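Long-range contacts in YkuI protein (Bacillus subtilis, PDB 2BAS), which binds the second messenger cyclic di-GMP and is probably a phosphodiesterase, with an EAL domain joined to a C-terminal domain of presumed signalling role: residues Q113-L118 / L145-H150; L196-Q201 / A228-E233; C332-Y337 / N349-D354; Y337-E342 / Y414-L419. All coordinates share one frame; numbering follows the deposited sequence.

Contact 1 (Q113-L118 / L145-H150); sequences QDANLL and LEITEH
The backbone N of Q113 donates to E146 O at 3.0 Å, a nearly straight bond (162° at the hydrogen) that arrives in the plane of the carbonyl. Beyond it the Q113 chain turns aside: CG meets L145 CD1 at 3.8 Å, the two side chains crossing at about a right angle, while NE2 finds D89 on helix 82-100. Q113 directly follows strand 108-112, which runs parallel to strand 143-147 in the beta-alpha barrel of the EAL domain, so the contact lies where one barrel strand gives way to a short helix, 115-118, beside the end of the next. D114 is the N-cap of that helix, its OD1 accepting weakly from N116 N. L118 has CG anti to the backbone N (chi1 -158°), which sends CD2 back to the strand. There it lies 3.9 Å from I147 CD1, again at about a right angle, and meets L145 CD2 tip to tip at 4.1 Å. The other branch of I147, CG2, rests against A115 CB at 4.0 Å. F126 of helix 124-135 touches Q113, L118 and L145, and L163 of helix 156-167 packs on both L145 and I147. The E146 carboxylate leads away from all this, toward K197.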
loop_
_atom_site.group_PDB
_atom_site.type_symbol
_atom_site.label_atom_id
_atom_site.label_comp_id
_atom_site.label_asym_id
_atom_site.label_seq_id
_atom_site.Cartn_x
_atom_site.Cartn_y
_atom_site.Cartn_z
ATOM N N GLN A 113 -17.752 18.779 1.947
ATOM C CA GLN A 113 -18.587 19.033 3.108
ATOM C C GLN A 113 -17.882 18.682 4.393
ATOM O O GLN A 113 -17.290 17.618 4.508
ATOM C CB GLN A 113 -19.890 18.252 2.985
ATOM C CG GLN A 113 -20.785 18.788 1.892
ATOM C CD GLN A 113 -21.575 19.991 2.351
ATOM O OE1 GLN A 113 -22.364 19.897 3.294
ATOM N NE2 GLN A 113 -21.379 21.128 1.687
ATOM N N ASP A 114 -17.954 19.606 5.345
ATOM C CA ASP A 114 -17.363 19.461 6.671
ATOM C C ASP A 114 -18.091 18.354 7.442
ATOM O O ASP A 114 -19.299 18.420 7.647
ATOM C CB ASP A 114 -17.468 20.806 7.402
ATOM C CG ASP A 114 -16.624 20.880 8.672
ATOM O OD1 ASP A 114 -16.044 19.847 9.097
ATOM O OD2 ASP A 114 -16.555 21.996 9.252
ATOM N N ALA A 115 -17.346 17.330 7.842
ATOM C CA ALA A 115 -17.903 16.181 8.546
ATOM C C ALA A 115 -18.586 16.562 9.868
ATOM O O ALA A 115 -19.640 16.015 10.204
ATOM C CB ALA A 115 -16.829 15.150 8.788
ATOM N N ASN A 116 -17.985 17.493 10.609
ATOM C CA ASN A 116 -18.556 17.954 11.872
ATOM C C ASN A 116 -19.897 18.668 11.671
ATOM O O ASN A 116 -20.851 18.401 12.401
ATOM C CB ASN A 116 -17.579 18.865 12.628
ATOM C CG ASN A 116 -16.199 18.242 12.806
ATOM O OD1 ASN A 116 -16.057 17.115 13.299
ATOM N ND2 ASN A 116 -15.170 18.992 12.414
ATOM N N LEU A 117 -19.967 19.568 10.688
ATOM C CA LEU A 117 -21.226 20.261 10.365
ATOM C C LEU A 117 -22.284 19.274 9.915
ATOM O O LEU A 117 -23.453 19.381 10.292
ATOM C CB LEU A 117 -21.038 21.322 9.278
ATOM C CG LEU A 117 -20.107 22.504 9.556
ATOM C CD1 LEU A 117 -20.126 23.457 8.375
ATOM C CD2 LEU A 117 -20.489 23.239 10.838
ATOM N N LEU A 118 -21.848 18.302 9.123
ATOM C CA LEU A 118 -22.710 17.282 8.574
ATOM C C LEU A 118 -23.303 16.402 9.676
ATOM O O LEU A 118 -24.495 16.097 9.674
ATOM C CB LEU A 118 -21.908 16.447 7.576
ATOM C CG LEU A 118 -22.642 15.648 6.496
ATOM C CD1 LEU A 118 -23.447 16.555 5.588
ATOM C CD2 LEU A 118 -21.635 14.857 5.684
ATOM N N LEU A 145 -19.791 13.453 -2.592
ATOM C CA LEU A 145 -19.604 14.025 -1.279
ATOM C C LEU A 145 -18.160 13.804 -0.807
ATOM O O LEU A 145 -17.755 12.676 -0.488
ATOM C CB LEU A 145 -20.591 13.384 -0.308
ATOM C CG LEU A 145 -20.806 14.005 1.061
ATOM C CD1 LEU A 145 -21.700 15.227 0.931
ATOM C CD2 LEU A 145 -21.449 12.996 1.993
ATOM N N GLU A 146 -17.388 14.890 -0.780
ATOM C CA GLU A 146 -16.021 14.847 -0.299
ATOM C C GLU A 146 -15.994 15.033 1.214
ATOM O O GLU A 146 -16.544 15.999 1.738
ATOM C CB GLU A 146 -15.169 15.918 -0.969
ATOM C CG GLU A 146 -15.047 15.819 -2.489
ATOM C CD GLU A 146 -14.201 16.957 -3.084
ATOM O OE1 GLU A 146 -13.284 17.471 -2.389
ATOM O OE2 GLU A 146 -14.451 17.332 -4.253
ATOM N N ILE A 147 -15.355 14.102 1.907
ATOM C CA ILE A 147 -15.243 14.157 3.352
ATOM C C ILE A 147 -13.774 14.260 3.783
ATOM O O ILE A 147 -12.887 13.672 3.154
ATOM C CB ILE A 147 -15.919 12.922 4.017
ATOM C CG1 ILE A 147 -17.344 12.721 3.488
ATOM C CG2 ILE A 147 -15.966 13.079 5.537
ATOM C CD1 ILE A 147 -18.337 13.827 3.896
ATOM N N THR A 148 -13.530 15.033 4.839
ATOM C CA THR A 148 -12.202 15.170 5.420
ATOM C C THR A 148 -12.269 14.634 6.845
ATOM O O THR A 148 -12.842 15.276 7.730
ATOM C CB THR A 148 -11.722 16.644 5.436
ATOM O OG1 THR A 148 -11.948 17.246 4.156
ATOM C CG2 THR A 148 -10.236 16.728 5.776
ATOM N N GLU A 149 -11.693 13.454 7.060
ATOM C CA GLU A 149 -11.740 12.802 8.375
ATOM C C GLU A 149 -10.614 13.272 9.282
ATOM O O GLU A 149 -10.559 12.903 10.451
ATOM C CB GLU A 149 -11.666 11.286 8.242
ATOM C CG GLU A 149 -12.512 10.699 7.144
ATOM C CD GLU A 149 -12.030 9.325 6.771
ATOM O OE1 GLU A 149 -11.505 8.618 7.659
ATOM O OE2 GLU A 149 -12.166 8.951 5.591
ATOM N N HIS A 150 -9.701 14.062 8.729
ATOM C CA HIS A 150 -8.629 14.655 9.507
ATOM C C HIS A 150 -9.222 15.506 10.636
ATOM O O HIS A 150 -8.774 15.441 11.782
ATOM C CB HIS A 150 -7.711 15.484 8.593
ATOM C CG HIS A 150 -6.901 16.520 9.315
ATOM N ND1 HIS A 150 -5.924 16.199 10.236
ATOM C CD2 HIS A 150 -6.920 17.873 9.244
ATOM C CE1 HIS A 150 -5.383 17.309 10.706
ATOM N NE2 HIS A 150 -5.970 18.339 10.122
HETATM O O HOH W 1 -14.961 17.169 4.969
#

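Contact 2 (L196-Q201 / A228-E233); sequences LKIDLQ and AALLYE
K197 leaves its strand with CG anti to the carbonyl carbon (chi1 -73°) and climbs between two side chains of the neighbouring strand. Its CB is 3.9 Å from E233 OE2; CG then lies against L231 CD2, also at 3.9 Å, the lysine and leucine chains running side by side in the same direction. CD passes E233 OE2 at 3.7 Å. A bend at chi3 (87°) follows, and CE sits between L231 CD2 on one hand and E233 OE2 on the other. NZ makes only a long salt bridge with E233 OE2, 3.7 Å; its closer partners are E146 OE2 and Q253 OE1. The two strands, 196-199 and 229-233, are parallel neighbours in the barrel, joined through helix 211-226 as a beta-alpha-beta crossover, and E146, K197 and E233 gather near the C-terminal ends of the barrel strands, where the active site of such barrels lies. Backbone bonds such as I198 N to L231 O at 2.7 Å alternate along the ladder. On the other face of the sheet I198 lies alongside Y232, its CG2 4.0 Å from CE2, and L200 CG comes to the edge of that ring in its plane. Y232 OH bonds to N247 O.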
loop_
_atom_site.group_PDB
_atom_site.type_symbol
_atom_site.label_atom_id
_atom_site.label_comp_id
_atom_site.label_asym_id
_atom_site.label_seq_id
_atom_site.Cartn_x
_atom_site.Cartn_y
_atom_site.Cartn_z
ATOM N N LEU A 196 -10.686 8.574 -4.089
ATOM C CA LEU A 196 -9.641 9.049 -3.202
ATOM C C LEU A 196 -9.056 10.304 -3.816
ATOM O O LEU A 196 -8.605 10.276 -4.959
ATOM C CB LEU A 196 -8.547 7.984 -3.053
ATOM C CG LEU A 196 -8.900 6.632 -2.445
ATOM C CD1 LEU A 196 -7.665 5.737 -2.435
ATOM C CD2 LEU A 196 -9.466 6.788 -1.030
ATOM N N LYS A 197 -9.083 11.412 -3.085
ATOM C CA LYS A 197 -8.493 12.661 -3.579
ATOM C C LYS A 197 -7.089 12.836 -3.019
ATOM O O LYS A 197 -6.894 12.881 -1.798
ATOM C CB LYS A 197 -9.332 13.881 -3.218
ATOM C CG LYS A 197 -10.622 14.033 -3.990
ATOM C CD LYS A 197 -11.184 15.475 -3.916
ATOM C CE LYS A 197 -10.608 16.392 -5.013
ATOM N NZ LYS A 197 -11.422 17.644 -5.235
ATOM N N ILE A 198 -6.121 12.928 -3.923
ATOM C CA ILE A 198 -4.717 13.075 -3.563
ATOM C C ILE A 198 -4.231 14.469 -3.957
ATOM O O ILE A 198 -4.373 14.886 -5.097
ATOM C CB ILE A 198 -3.868 11.945 -4.216
ATOM C CG1 ILE A 198 -4.397 10.573 -3.781
ATOM C CG2 ILE A 198 -2.406 12.074 -3.850
ATOM C CD1 ILE A 198 -3.875 9.392 -4.599
ATOM N N ASP A 199 -3.704 15.194 -2.976
ATOM C CA ASP A 199 -3.143 16.530 -3.151
ATOM C C ASP A 199 -1.678 16.382 -3.554
ATOM O O ASP A 199 -0.979 15.515 -3.037
ATOM C CB ASP A 199 -3.266 17.297 -1.830
ATOM C CG ASP A 199 -2.408 18.559 -1.783
ATOM O OD1 ASP A 199 -2.266 19.245 -2.820
ATOM O OD2 ASP A 199 -1.885 18.876 -0.690
ATOM N N LEU A 200 -1.205 17.220 -4.467
ATOM C CA LEU A 200 0.171 17.090 -4.944
ATOM C C LEU A 200 1.061 18.296 -4.639
ATOM O O LEU A 200 2.142 18.439 -5.223
ATOM C CB LEU A 200 0.202 16.743 -6.437
ATOM C CG LEU A 200 -0.422 15.413 -6.874
ATOM C CD1 LEU A 200 -0.369 15.296 -8.387
ATOM C CD2 LEU A 200 0.264 14.219 -6.211
ATOM N N GLN A 201 0.606 19.160 -3.732
ATOM C CA GLN A 201 1.416 20.277 -3.254
ATOM C C GLN A 201 2.641 19.724 -2.540
ATOM O O GLN A 201 3.756 20.225 -2.714
ATOM C CB GLN A 201 0.624 21.141 -2.274
ATOM C CG GLN A 201 -0.386 22.084 -2.901
ATOM C CD GLN A 201 -1.385 22.616 -1.883
ATOM O OE1 GLN A 201 -2.047 21.839 -1.185
ATOM N NE2 GLN A 201 -1.505 23.941 -1.797
ATOM N N ALA A 228 -11.545 2.077 -5.766
ATOM C CA ALA A 228 -11.605 3.517 -5.573
ATOM C C ALA A 228 -10.764 4.147 -6.676
ATOM O O ALA A 228 -9.601 3.767 -6.859
ATOM C CB ALA A 228 -11.076 3.913 -4.193
ATOM N N ALA A 229 -11.358 5.072 -7.428
ATOM C CA ALA A 229 -10.615 5.813 -8.440
ATOM C C ALA A 229 -9.806 6.906 -7.742
ATOM O O ALA A 229 -10.220 7.430 -6.700
ATOM C CB ALA A 229 -11.562 6.428 -9.459
ATOM N N LEU A 230 -8.668 7.252 -8.326
ATOM C CA LEU A 230 -7.809 8.287 -7.785
ATOM C C LEU A 230 -8.056 9.603 -8.498
ATOM O O LEU A 230 -8.019 9.680 -9.729
ATOM C CB LEU A 230 -6.331 7.909 -7.938
ATOM C CG LEU A 230 -5.881 6.559 -7.383
ATOM C CD1 LEU A 230 -4.451 6.283 -7.814
ATOM C CD2 LEU A 230 -6.011 6.499 -5.861
ATOM N N LEU A 231 -8.300 10.638 -7.704
ATOM C CA LEU A 231 -8.398 12.003 -8.199
ATOM C C LEU A 231 -7.207 12.824 -7.686
ATOM O O LEU A 231 -7.067 13.055 -6.478
ATOM C CB LEU A 231 -9.724 12.613 -7.751
ATOM C CG LEU A 231 -10.019 14.103 -7.929
ATOM C CD1 LEU A 231 -9.562 14.633 -9.257
ATOM C CD2 LEU A 231 -11.515 14.342 -7.751
ATOM N N TYR A 232 -6.331 13.234 -8.597
ATOM C CA TYR A 232 -5.205 14.077 -8.212
ATOM C C TYR A 232 -5.612 15.514 -8.363
ATOM O O TYR A 232 -5.953 15.944 -9.458
ATOM C CB TYR A 232 -3.974 13.784 -9.061
ATOM C CG TYR A 232 -3.356 12.446 -8.769
ATOM C CD1 TYR A 232 -3.861 11.290 -9.337
ATOM C CD2 TYR A 232 -2.270 12.330 -7.917
ATOM C CE1 TYR A 232 -3.294 10.061 -9.069
ATOM C CE2 TYR A 232 -1.699 11.100 -7.649
ATOM C CZ TYR A 232 -2.219 9.977 -8.226
ATOM O OH TYR A 232 -1.680 8.746 -7.963
ATOM N N GLU A 233 -5.600 16.242 -7.250
ATOM C CA GLU A 233 -5.928 17.669 -7.225
ATOM C C GLU A 233 -4.685 18.520 -6.943
ATOM O O GLU A 233 -3.608 17.990 -6.667
ATOM C CB GLU A 233 -7.048 17.969 -6.208
ATOM C CG GLU A 233 -6.687 17.776 -4.750
ATOM C CD GLU A 233 -7.686 18.423 -3.798
ATOM O OE1 GLU A 233 -7.783 19.676 -3.763
ATOM O OE2 GLU A 233 -8.368 17.674 -3.061
#

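Contact 3 (C332-Y337 / N349-D354); sequences CSFRIY and NVFKQD
R335 and F351 face each other as a non-hydrogen-bonded pair in the antiparallel hairpin of strands 335-340 and 349-353. The guanidinium is inclined 36° to the F351 ring, with NH1 3.8 Å from CE1. That same CE1 meets the edge of the F334 ring in its plane, 3.9 Å from CD1, while R335 CB lies over one F334 face, offset toward the rim. With CG anti to its own N (chi1 -160°), R335 runs past N349, whose ND2 is 3.6 Å from R335 CD. Salt bridges join R335 to E397, D395 and D418, so a leucine here would probably leave these three carboxylates without their shared positive mate. N349 OD1 lies beside Y337, the amide and ring planes 45° apart. On the opposite face I336 CB packs against V350 CG2 at 3.8 Å, against helix 318-328. K352 N donates to F334 O at 2.7 Å; farther out, K352 NZ bonds to T330 O and weakly, at 3.4 Å, to a water that donates to S333 O.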
loop_
_atom_site.group_PDB
_atom_site.type_symbol
_atom_site.label_atom_id
_atom_site.label_comp_id
_atom_site.label_asym_id
_atom_site.label_seq_id
_atom_site.Cartn_x
_atom_site.Cartn_y
_atom_site.Cartn_z
ATOM N N CYS A 332 29.252 -6.343 -10.352
ATOM C CA CYS A 332 27.814 -6.049 -10.349
ATOM C C CYS A 332 26.975 -6.737 -9.280
ATOM O O CYS A 332 25.751 -6.770 -9.387
ATOM C CB CYS A 332 27.204 -6.318 -11.729
ATOM S SG CYS A 332 27.426 -7.999 -12.338
ATOM N N SER A 333 27.604 -7.268 -8.240
ATOM C CA SER A 333 26.825 -7.875 -7.160
ATOM C C SER A 333 27.458 -7.698 -5.780
ATOM O O SER A 333 28.607 -7.304 -5.674
ATOM C CB SER A 333 26.488 -9.352 -7.462
ATOM O OG SER A 333 27.639 -10.151 -7.694
ATOM N N PHE A 334 26.695 -7.962 -4.723
ATOM C CA PHE A 334 27.247 -7.879 -3.360
ATOM C C PHE A 334 26.721 -9.040 -2.509
ATOM O O PHE A 334 27.201 -9.281 -1.413
ATOM C CB PHE A 334 26.980 -6.510 -2.695
ATOM C CG PHE A 334 25.562 -6.335 -2.216
ATOM C CD1 PHE A 334 25.234 -6.567 -0.880
ATOM C CD2 PHE A 334 24.558 -5.954 -3.098
ATOM C CE1 PHE A 334 23.929 -6.414 -0.423
ATOM C CE2 PHE A 334 23.256 -5.800 -2.668
ATOM C CZ PHE A 334 22.931 -6.032 -1.325
ATOM N N ARG A 335 25.750 -9.769 -3.031
ATOM C CA ARG A 335 25.275 -10.991 -2.362
ATOM C C ARG A 335 24.789 -12.002 -3.383
ATOM O O ARG A 335 24.088 -11.639 -4.341
ATOM C CB ARG A 335 24.172 -10.695 -1.353
ATOM C CG ARG A 335 24.000 -11.792 -0.331
ATOM C CD ARG A 335 22.726 -11.647 0.461
ATOM N NE ARG A 335 22.804 -10.630 1.508
ATOM C CZ ARG A 335 22.246 -9.424 1.432
ATOM N NH1 ARG A 335 22.350 -8.584 2.454
ATOM N NH2 ARG A 335 21.574 -9.063 0.345
ATOM N N ILE A 336 25.202 -13.258 -3.191
ATOM C CA ILE A 336 24.770 -14.392 -4.026
ATOM C C ILE A 336 24.463 -15.618 -3.150
ATOM O O ILE A 336 25.219 -15.911 -2.218
ATOM C CB ILE A 336 25.827 -14.746 -5.106
ATOM C CG1 ILE A 336 26.191 -13.496 -5.907
ATOM C CG2 ILE A 336 25.322 -15.853 -6.056
ATOM C CD1 ILE A 336 27.234 -13.712 -6.995
ATOM N N TYR A 337 23.358 -16.313 -3.458
ATOM C CA TYR A 337 22.926 -17.536 -2.761
ATOM C C TYR A 337 21.931 -18.333 -3.627
ATOM O O TYR A 337 21.368 -17.784 -4.582
ATOM C CB TYR A 337 22.295 -17.201 -1.393
ATOM C CG TYR A 337 21.025 -16.366 -1.462
ATOM C CD1 TYR A 337 19.760 -16.950 -1.355
ATOM C CD2 TYR A 337 21.095 -15.001 -1.648
ATOM C CE1 TYR A 337 18.596 -16.161 -1.432
ATOM C CE2 TYR A 337 19.965 -14.218 -1.730
ATOM C CZ TYR A 337 18.720 -14.786 -1.620
ATOM O OH TYR A 337 17.628 -13.945 -1.708
ATOM N N ASN A 349 25.681 -17.825 2.309
ATOM C CA ASN A 349 25.745 -16.641 1.461
ATOM C C ASN A 349 27.190 -16.330 1.143
ATOM O O ASN A 349 28.082 -16.643 1.944
ATOM C CB ASN A 349 25.183 -15.409 2.182
ATOM C CG ASN A 349 23.677 -15.321 2.135
ATOM O OD1 ASN A 349 23.009 -16.115 1.483
ATOM N ND2 ASN A 349 23.132 -14.347 2.838
ATOM N N VAL A 350 27.426 -15.727 -0.023
ATOM C CA VAL A 350 28.690 -15.027 -0.255
ATOM C C VAL A 350 28.298 -13.561 -0.289
ATOM O O VAL A 350 27.258 -13.211 -0.860
ATOM C CB VAL A 350 29.517 -15.511 -1.494
ATOM C CG1 VAL A 350 29.843 -16.987 -1.353
ATOM C CG2 VAL A 350 28.809 -15.256 -2.815
ATOM N N PHE A 351 29.100 -12.725 0.363
ATOM C CA PHE A 351 28.715 -11.347 0.628
ATOM C C PHE A 351 29.911 -10.443 0.424
ATOM O O PHE A 351 31.012 -10.752 0.880
ATOM C CB PHE A 351 28.173 -11.255 2.063
ATOM C CG PHE A 351 27.767 -9.876 2.496
ATOM C CD1 PHE A 351 26.523 -9.361 2.151
ATOM C CD2 PHE A 351 28.611 -9.104 3.285
ATOM C CE1 PHE A 351 26.125 -8.085 2.567
ATOM C CE2 PHE A 351 28.226 -7.820 3.705
ATOM C CZ PHE A 351 26.973 -7.313 3.344
ATOM N N LYS A 352 29.698 -9.344 -0.294
ATOM C CA LYS A 352 30.761 -8.380 -0.576
ATOM C C LYS A 352 30.694 -7.199 0.391
ATOM O O LYS A 352 29.806 -6.340 0.294
ATOM C CB LYS A 352 30.701 -7.913 -2.034
ATOM C CG LYS A 352 31.881 -7.065 -2.467
ATOM C CD LYS A 352 31.880 -6.776 -3.964
ATOM C CE LYS A 352 33.253 -6.254 -4.375
ATOM N NZ LYS A 352 33.323 -5.694 -5.757
ATOM N N GLN A 353 31.640 -7.174 1.325
ATOM C CA GLN A 353 31.699 -6.158 2.358
ATOM C C GLN A 353 33.009 -5.406 2.213
ATOM O O GLN A 353 34.090 -5.984 2.361
ATOM C CB GLN A 353 31.613 -6.825 3.733
ATOM C CG GLN A 353 31.896 -5.916 4.926
ATOM C CD GLN A 353 32.378 -6.701 6.140
ATOM O OE1 GLN A 353 33.545 -6.604 6.518
ATOM N NE2 GLN A 353 31.491 -7.499 6.740
ATOM N N ASP A 354 32.908 -4.113 1.914
ATOM C CA ASP A 354 34.085 -3.262 1.723
ATOM C C ASP A 354 35.057 -3.809 0.666
ATOM O O ASP A 354 36.262 -3.836 0.886
ATOM C CB ASP A 354 34.804 -2.999 3.062
ATOM C CG ASP A 354 34.254 -1.782 3.808
ATOM O OD1 ASP A 354 33.024 -1.563 3.821
ATOM O OD2 ASP A 354 35.065 -1.035 4.394
HETATM O O HOH W 2 30.033 -4.854 -5.842
#

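Contact 4 (Y337-E342 / Y414-L419); sequences YMCDEE and YLFIDL
Strands 335-340 and 413-419 are antiparallel neighbours in the middle of the six-stranded sheet of the C-terminal domain, flanked by helices and reminiscent of PAS-like sensory domains, and Y337 with F416 and C339 with Y414 are their hydrogen-bonded pairs. F416 N reaches Y337 O at 2.8 Å. The Y337 side chain starts between its backbone N and carbonyl carbon (chi1 63°), which swings the ring across to F416. F416 CB stands over one face of the Y337 ring, 3.9 Å from its centroid, a CH-pi contact; the two rings are near parallel (18°) but slid apart. C339 SG lies at the edge of the Y337 ring and obliquely to the F416 ring, 3.8 Å from F416 CE1. A serine in place of Y337 would probably leave F416 CB uncovered and the water that donates to OD1 of D418, R335's partner, without the tyrosine hydroxyl. On the other face, CG of selenomethionine M338 touches L415 CD1 at 4.0 Å. The Y414 ring turns an edge to C339 O, and beyond it D340 OD1 accepts from E342 N in an Asx turn. Helix 318-328 packs on M338 and L415, helix 374-384 covers Y414, and strand 401-409 runs along the far side of 413-419.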
loop_
_atom_site.group_PDB
_atom_site.type_symbol
_atom_site.label_atom_id
_atom_site.label_comp_id
_atom_site.label_asym_id
_atom_site.label_seq_id
_atom_site.Cartn_x
_atom_site.Cartn_y
_atom_site.Cartn_z
ATOM N N TYR A 337 23.358 -16.313 -3.458
ATOM C CA TYR A 337 22.926 -17.536 -2.761
ATOM C C TYR A 337 21.931 -18.333 -3.627
ATOM O O TYR A 337 21.368 -17.784 -4.582
ATOM C CB TYR A 337 22.295 -17.201 -1.393
ATOM C CG TYR A 337 21.025 -16.366 -1.462
ATOM C CD1 TYR A 337 19.760 -16.950 -1.355
ATOM C CD2 TYR A 337 21.095 -15.001 -1.648
ATOM C CE1 TYR A 337 18.596 -16.161 -1.432
ATOM C CE2 TYR A 337 19.965 -14.218 -1.730
ATOM C CZ TYR A 337 18.720 -14.786 -1.620
ATOM O OH TYR A 337 17.628 -13.945 -1.708
HETATM N N MSE A 338 21.705 -19.606 -3.271
HETATM C CA MSE A 338 20.792 -20.515 -3.985
HETATM C C MSE A 338 19.708 -21.122 -3.092
HETATM O O MSE A 338 19.968 -21.427 -1.927
HETATM C CB MSE A 338 21.575 -21.673 -4.613
HETATM C CG MSE A 338 22.218 -21.390 -5.954
HETATM SE SE MSE A 338 23.624 -22.706 -6.408
HETATM C CE MSE A 338 22.610 -24.457 -6.270
ATOM N N CYS A 339 18.519 -21.345 -3.659
ATOM C CA CYS A 339 17.386 -21.949 -2.941
ATOM C C CYS A 339 16.691 -23.024 -3.781
ATOM O O CYS A 339 16.800 -23.001 -5.011
ATOM C CB CYS A 339 16.333 -20.883 -2.614
ATOM S SG CYS A 339 16.856 -19.485 -1.606
ATOM N N ASP A 340 15.939 -23.919 -3.124
ATOM C CA ASP A 340 15.148 -24.971 -3.810
ATOM C C ASP A 340 13.686 -24.537 -4.079
ATOM O O ASP A 340 13.317 -23.412 -3.743
ATOM C CB ASP A 340 15.232 -26.335 -3.083
ATOM C CG ASP A 340 14.428 -26.391 -1.769
ATOM O OD1 ASP A 340 13.722 -25.413 -1.419
ATOM O OD2 ASP A 340 14.497 -27.446 -1.081
ATOM N N GLU A 341 12.864 -25.422 -4.654
ATOM C CA GLU A 341 11.497 -25.050 -5.047
ATOM C C GLU A 341 10.673 -24.417 -3.916
ATOM O O GLU A 341 9.808 -23.586 -4.169
ATOM C CB GLU A 341 10.685 -26.231 -5.614
ATOM C CG GLU A 341 11.432 -27.498 -5.951
ATOM C CD GLU A 341 11.361 -28.516 -4.823
ATOM O OE1 GLU A 341 11.614 -28.138 -3.651
ATOM O OE2 GLU A 341 11.047 -29.701 -5.102
ATOM N N GLU A 342 10.943 -24.816 -2.678
ATOM C CA GLU A 342 10.137 -24.377 -1.540
ATOM C C GLU A 342 10.723 -23.205 -0.736
ATOM O O GLU A 342 10.192 -22.838 0.306
ATOM C CB GLU A 342 9.792 -25.579 -0.644
ATOM C CG GLU A 342 9.011 -26.652 -1.401
ATOM C CD GLU A 342 8.397 -27.718 -0.514
ATOM O OE1 GLU A 342 7.745 -27.357 0.492
ATOM O OE2 GLU A 342 8.537 -28.923 -0.841
ATOM N N TYR A 414 17.557 -22.555 -7.687
ATOM C CA TYR A 414 17.384 -21.163 -8.034
ATOM C C TYR A 414 18.504 -20.315 -7.469
ATOM O O TYR A 414 18.938 -20.502 -6.333
ATOM C CB TYR A 414 15.982 -20.666 -7.620
ATOM C CG TYR A 414 14.908 -21.471 -8.299
ATOM C CD1 TYR A 414 14.377 -22.606 -7.696
ATOM C CD2 TYR A 414 14.474 -21.141 -9.578
ATOM C CE1 TYR A 414 13.420 -23.389 -8.345
ATOM C CE2 TYR A 414 13.512 -21.914 -10.240
ATOM C CZ TYR A 414 12.991 -23.036 -9.616
ATOM O OH TYR A 414 12.034 -23.796 -10.265
ATOM N N LEU A 415 18.962 -19.386 -8.298
ATOM C CA LEU A 415 20.102 -18.565 -8.009
ATOM C C LEU A 415 19.624 -17.132 -7.816
ATOM O O LEU A 415 18.784 -16.627 -8.579
ATOM C CB LEU A 415 21.078 -18.669 -9.176
ATOM C CG LEU A 415 22.351 -17.823 -9.256
ATOM C CD1 LEU A 415 23.398 -18.278 -8.236
ATOM C CD2 LEU A 415 22.897 -17.924 -10.686
ATOM N N PHE A 416 20.158 -16.483 -6.784
ATOM C CA PHE A 416 19.783 -15.119 -6.501
ATOM C C PHE A 416 21.034 -14.271 -6.407
ATOM O O PHE A 416 22.000 -14.633 -5.712
ATOM C CB PHE A 416 18.938 -15.063 -5.239
ATOM C CG PHE A 416 17.689 -15.880 -5.331
ATOM C CD1 PHE A 416 17.694 -17.226 -4.962
ATOM C CD2 PHE A 416 16.521 -15.324 -5.826
ATOM C CE1 PHE A 416 16.559 -18.000 -5.076
ATOM C CE2 PHE A 416 15.380 -16.078 -5.939
ATOM C CZ PHE A 416 15.389 -17.416 -5.561
ATOM N N ILE A 417 21.032 -13.179 -7.169
ATOM C CA ILE A 417 22.144 -12.242 -7.221
ATOM C C ILE A 417 21.616 -10.849 -6.900
ATOM O O ILE A 417 20.827 -10.299 -7.663
ATOM C CB ILE A 417 22.766 -12.211 -8.610
ATOM C CG1 ILE A 417 23.253 -13.606 -9.020
ATOM C CG2 ILE A 417 23.884 -11.218 -8.647
ATOM C CD1 ILE A 417 23.586 -13.721 -10.505
ATOM N N ASP A 418 22.036 -10.291 -5.768
ATOM C CA ASP A 418 21.614 -8.944 -5.360
ATOM C C ASP A 418 22.570 -7.926 -5.948
ATOM O O ASP A 418 23.780 -8.108 -5.871
ATOM C CB ASP A 418 21.570 -8.827 -3.828
ATOM C CG ASP A 418 20.485 -9.713 -3.191
ATOM O OD1 ASP A 418 19.545 -10.147 -3.908
ATOM O OD2 ASP A 418 20.573 -9.972 -1.965
ATOM N N LEU A 419 22.046 -6.860 -6.540
ATOM C CA LEU A 419 22.918 -5.840 -7.146
ATOM C C LEU A 419 23.022 -4.610 -6.240
ATOM O O LEU A 419 22.015 -4.140 -5.716
ATOM C CB LEU A 419 22.423 -5.413 -8.541
ATOM C CG LEU A 419 21.794 -6.354 -9.571
ATOM C CD1 LEU A 419 22.033 -5.784 -10.948
ATOM C CD2 LEU A 419 22.320 -7.763 -9.527
HETATM O O HOH W 3 17.466 -11.157 -2.835
#

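How the contacts relate
The four contacts fall into two pairs, one in each domain. Contacts 1 and 2 belong to the same barrel sheet, their centres 16 Å apart, and meet through the salt bridge of E146 OE2 and K197 NZ (3.2 Å). E57, the first residue of this protein's EAL signature, lies close to both, which puts the pair at the probable active-site end of the barrel. Contacts 3 and 4 use strand 335-340 from its two sides and share Y337; R335 NH2 of contact 3 bridges to D418 OD2 of contact 4 at 2.7 Å. The pairs do not touch: the nearest atoms of contacts 2 and 4 are about 27 Å apart, and the centres of contacts 1 and 3 about 53 Å.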